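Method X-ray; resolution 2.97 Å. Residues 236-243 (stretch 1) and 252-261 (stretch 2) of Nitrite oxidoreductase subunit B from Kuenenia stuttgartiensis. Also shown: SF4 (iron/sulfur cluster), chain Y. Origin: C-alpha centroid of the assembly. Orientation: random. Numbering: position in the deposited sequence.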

# COMPACT_ATOMS: atom_id res chain seq x y z
N ILE A 236 1.46 22.93 -7.02
CA ILE A 236 1.61 23.78 -8.19
C ILE A 236 0.75 23.29 -9.35
O ILE A 236 0.87 23.81 -10.47
CB ILE A 236 3.08 23.86 -8.62
CG1 ILE A 236 3.56 22.48 -9.08
CG2 ILE A 236 3.94 24.36 -7.47
CD1 ILE A 236 4.87 22.49 -9.80
N ALA A 237 -0.11 22.30 -9.12
CA ALA A 237 -0.93 21.67 -10.15
C ALA A 237 -0.09 21.11 -11.29
O ALA A 237 -0.60 20.93 -12.40
CB ALA A 237 -1.99 22.63 -10.70
N CYS A 238 1.19 20.83 -11.02
CA CYS A 238 2.15 20.38 -12.02
C CYS A 238 2.01 21.17 -13.31
O CYS A 238 1.80 20.63 -14.39
CB CYS A 238 2.02 18.88 -12.29
SG CYS A 238 2.08 17.84 -10.81
N TYR A 239 2.12 22.50 -13.18
CA TYR A 239 1.84 23.36 -14.32
C TYR A 239 2.76 23.12 -15.52
O TYR A 239 2.31 23.38 -16.65
CB TYR A 239 1.86 24.84 -13.88
CG TYR A 239 3.18 25.36 -13.36
CD1 TYR A 239 3.53 25.22 -12.03
CD2 TYR A 239 4.06 26.04 -14.20
CE1 TYR A 239 4.73 25.71 -11.54
CE2 TYR A 239 5.26 26.53 -13.73
CZ TYR A 239 5.59 26.37 -12.40
OH TYR A 239 6.78 26.86 -11.92
N PRO A 240 4.01 22.65 -15.38
CA PRO A 240 4.76 22.27 -16.59
C PRO A 240 4.10 21.15 -17.37
O PRO A 240 4.22 21.11 -18.60
CB PRO A 240 6.13 21.86 -16.04
CG PRO A 240 5.93 21.63 -14.58
CD PRO A 240 4.89 22.63 -14.19
N ARG A 241 3.42 20.22 -16.70
CA ARG A 241 2.73 19.16 -17.43
C ARG A 241 1.50 19.69 -18.15
O ARG A 241 1.21 19.28 -19.28
CB ARG A 241 2.34 18.03 -16.47
CG ARG A 241 3.49 17.09 -16.13
CD ARG A 241 3.16 16.24 -14.91
NE ARG A 241 2.01 15.37 -15.13
CZ ARG A 241 2.11 14.10 -15.51
NH1 ARG A 241 3.30 13.55 -15.72
NH2 ARG A 241 1.01 13.38 -15.69
N ILE A 242 0.76 20.60 -17.52
CA ILE A 242 -0.40 21.20 -18.16
C ILE A 242 0.02 22.12 -19.30
O ILE A 242 -0.65 22.20 -20.33
CB ILE A 242 -1.26 21.95 -17.12
CG1 ILE A 242 -1.88 20.94 -16.15
CG2 ILE A 242 -2.35 22.76 -17.79
CD1 ILE A 242 -2.52 21.58 -14.98
N GLU A 243 1.15 22.81 -19.14
CA GLU A 243 1.66 23.66 -20.20
C GLU A 243 2.16 22.86 -21.40
O GLU A 243 2.61 23.46 -22.38
CB GLU A 243 2.79 24.56 -19.67
CG GLU A 243 2.32 25.68 -18.76
CD GLU A 243 3.47 26.32 -17.99
OE1 GLU A 243 4.61 25.82 -18.10
OE2 GLU A 243 3.23 27.32 -17.28
N ARG A 252 0.99 18.52 -26.09
CA ARG A 252 -0.39 18.69 -25.66
C ARG A 252 -0.46 18.83 -24.15
O ARG A 252 0.39 18.30 -23.43
CB ARG A 252 -1.25 17.51 -26.10
CG ARG A 252 -1.52 17.45 -27.58
CD ARG A 252 -2.31 16.21 -27.94
NE ARG A 252 -2.61 16.18 -29.36
CZ ARG A 252 -3.71 16.71 -29.90
NH1 ARG A 252 -3.89 16.64 -31.21
NH2 ARG A 252 -4.62 17.30 -29.14
N PRO A 253 -1.45 19.57 -23.64
CA PRO A 253 -1.64 19.64 -22.18
C PRO A 253 -1.87 18.26 -21.59
O PRO A 253 -2.72 17.49 -22.07
CB PRO A 253 -2.86 20.54 -22.03
CG PRO A 253 -2.86 21.38 -23.26
CD PRO A 253 -2.36 20.48 -24.35
N MET A 254 -1.12 17.94 -20.55
CA MET A 254 -1.15 16.64 -19.90
C MET A 254 -1.77 16.77 -18.52
O MET A 254 -1.56 17.78 -17.84
CB MET A 254 0.27 16.07 -19.78
CG MET A 254 0.39 14.70 -19.16
SD MET A 254 2.10 14.12 -19.26
CE MET A 254 1.94 12.42 -18.70
N GLU A 255 -2.54 15.77 -18.10
CA GLU A 255 -3.14 15.83 -16.78
C GLU A 255 -2.03 15.85 -15.74
O GLU A 255 -0.93 15.34 -15.96
CB GLU A 255 -4.07 14.65 -16.54
CG GLU A 255 -5.22 14.53 -17.54
CD GLU A 255 -6.33 13.61 -17.06
OE1 GLU A 255 -6.25 13.13 -15.91
OE2 GLU A 255 -7.27 13.35 -17.84
N THR A 256 -2.33 16.46 -14.59
CA THR A 256 -1.29 16.58 -13.58
C THR A 256 -0.87 15.22 -13.08
O THR A 256 -1.56 14.21 -13.24
CB THR A 256 -1.73 17.49 -12.42
OG1 THR A 256 -0.62 17.71 -11.55
CG2 THR A 256 -2.80 16.87 -11.64
N ARG A 257 0.31 15.21 -12.47
CA ARG A 257 0.97 13.96 -12.11
C ARG A 257 0.16 13.13 -11.12
O ARG A 257 0.16 11.89 -11.20
CB ARG A 257 2.35 14.29 -11.55
CG ARG A 257 3.14 13.07 -11.35
CD ARG A 257 4.58 13.20 -11.67
NE ARG A 257 5.23 12.05 -11.06
CZ ARG A 257 5.08 10.80 -11.50
NH1 ARG A 257 5.67 9.81 -10.86
NH2 ARG A 257 4.36 10.54 -12.59
N CYS A 258 -0.52 13.77 -10.18
CA CYS A 258 -1.34 13.01 -9.23
C CYS A 258 -2.60 12.46 -9.89
O CYS A 258 -3.08 11.39 -9.50
CB CYS A 258 -1.70 13.88 -8.02
SG CYS A 258 -2.75 15.29 -8.40
N MET A 259 -3.15 13.17 -10.88
CA MET A 259 -4.35 12.66 -11.56
C MET A 259 -4.02 11.46 -12.43
O MET A 259 -4.77 10.48 -12.46
CB MET A 259 -5.01 13.76 -12.39
CG MET A 259 -5.43 14.99 -11.62
SD MET A 259 -6.67 14.82 -10.33
CE MET A 259 -6.59 16.45 -9.61
N SER A 260 -2.90 11.52 -13.16
CA SER A 260 -2.54 10.43 -14.06
C SER A 260 -2.24 9.14 -13.31
O SER A 260 -2.37 8.06 -13.88
CB SER A 260 -1.33 10.84 -14.91
OG SER A 260 -0.88 9.76 -15.70
N ALA A 261 -1.84 9.24 -12.04
CA ALA A 261 -1.49 8.08 -11.23
C ALA A 261 -2.69 7.30 -10.71
O ALA A 261 -2.51 6.17 -10.25
CB ALA A 261 -0.65 8.53 -10.04
FE1 SF4 Y . 1.43 17.18 -6.64
FE2 SF4 Y . -0.46 19.16 -6.80
FE3 SF4 Y . -1.08 16.61 -7.57
FE4 SF4 Y . 0.63 18.12 -9.08
S1 SF4 Y . -1.58 18.53 -8.68
S2 SF4 Y . 0.91 15.94 -8.48
S3 SF4 Y . 1.72 19.29 -7.46
S4 SF4 Y . -0.53 17.30 -5.47

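Stretch 2 runs past the short helix of stretch 1 with its start beside the C-terminal end of that helix and its later residues beside Cys 238 and the iron–sulfur cluster. The CA-to-CB bond of Arg 252 points away from stretch 1, and Pro 253 makes the first close approach: its CB lies 3.2 Å from Ile 242 O, and its CA is 3.3 Å from the same oxygen in a CA-H...O contact. At Met 254 the backbones are joined directly, Met 254 N donating to Arg 241 O at 3.0 Å with an N-H...acceptor angle of 154°. The extended side chain of Met 254 (chi1, chi2 and chi3 all t) follows that of Arg 241 and places its SD over one face of the guanidinium.

The CA-to-CB bond of Glu 255 points away, but the residue contributes its carbonyl. Glu 255 O lies near the guanidinium plane and accepts from Arg 241 NH2 at 2.8 Å and, more weakly, from Arg 241 NE at 3.1 Å, so a single backbone oxygen holds the edge of the group. Arg 241 is the residue of the contact most covered by the opposing stretch.

Thr 256 OG1 donates a weak bond to Ala 237 O at 3.3 Å; the hydroxyl is modelled too close to Cys 238 SG, which leaves its position less certain. Arg 257 N then donates to Cys 238 SG at 3.6 Å, bringing a backbone amide to a sulfur that also binds FE4 of the cluster at 2.3 Å. Arg 257 CA covers the guanidinium face of Arg 241 opposite Met 254 SD, while the end of the Arg 257 side chain leads away. Cys 258 makes no contact with stretch 1, yet its SG binds FE3 at 2.3 Å, so the cluster links the two stretches through both cysteines. Farther on, Ser 260 CB packs 3.5 Å from Arg 241 NH2.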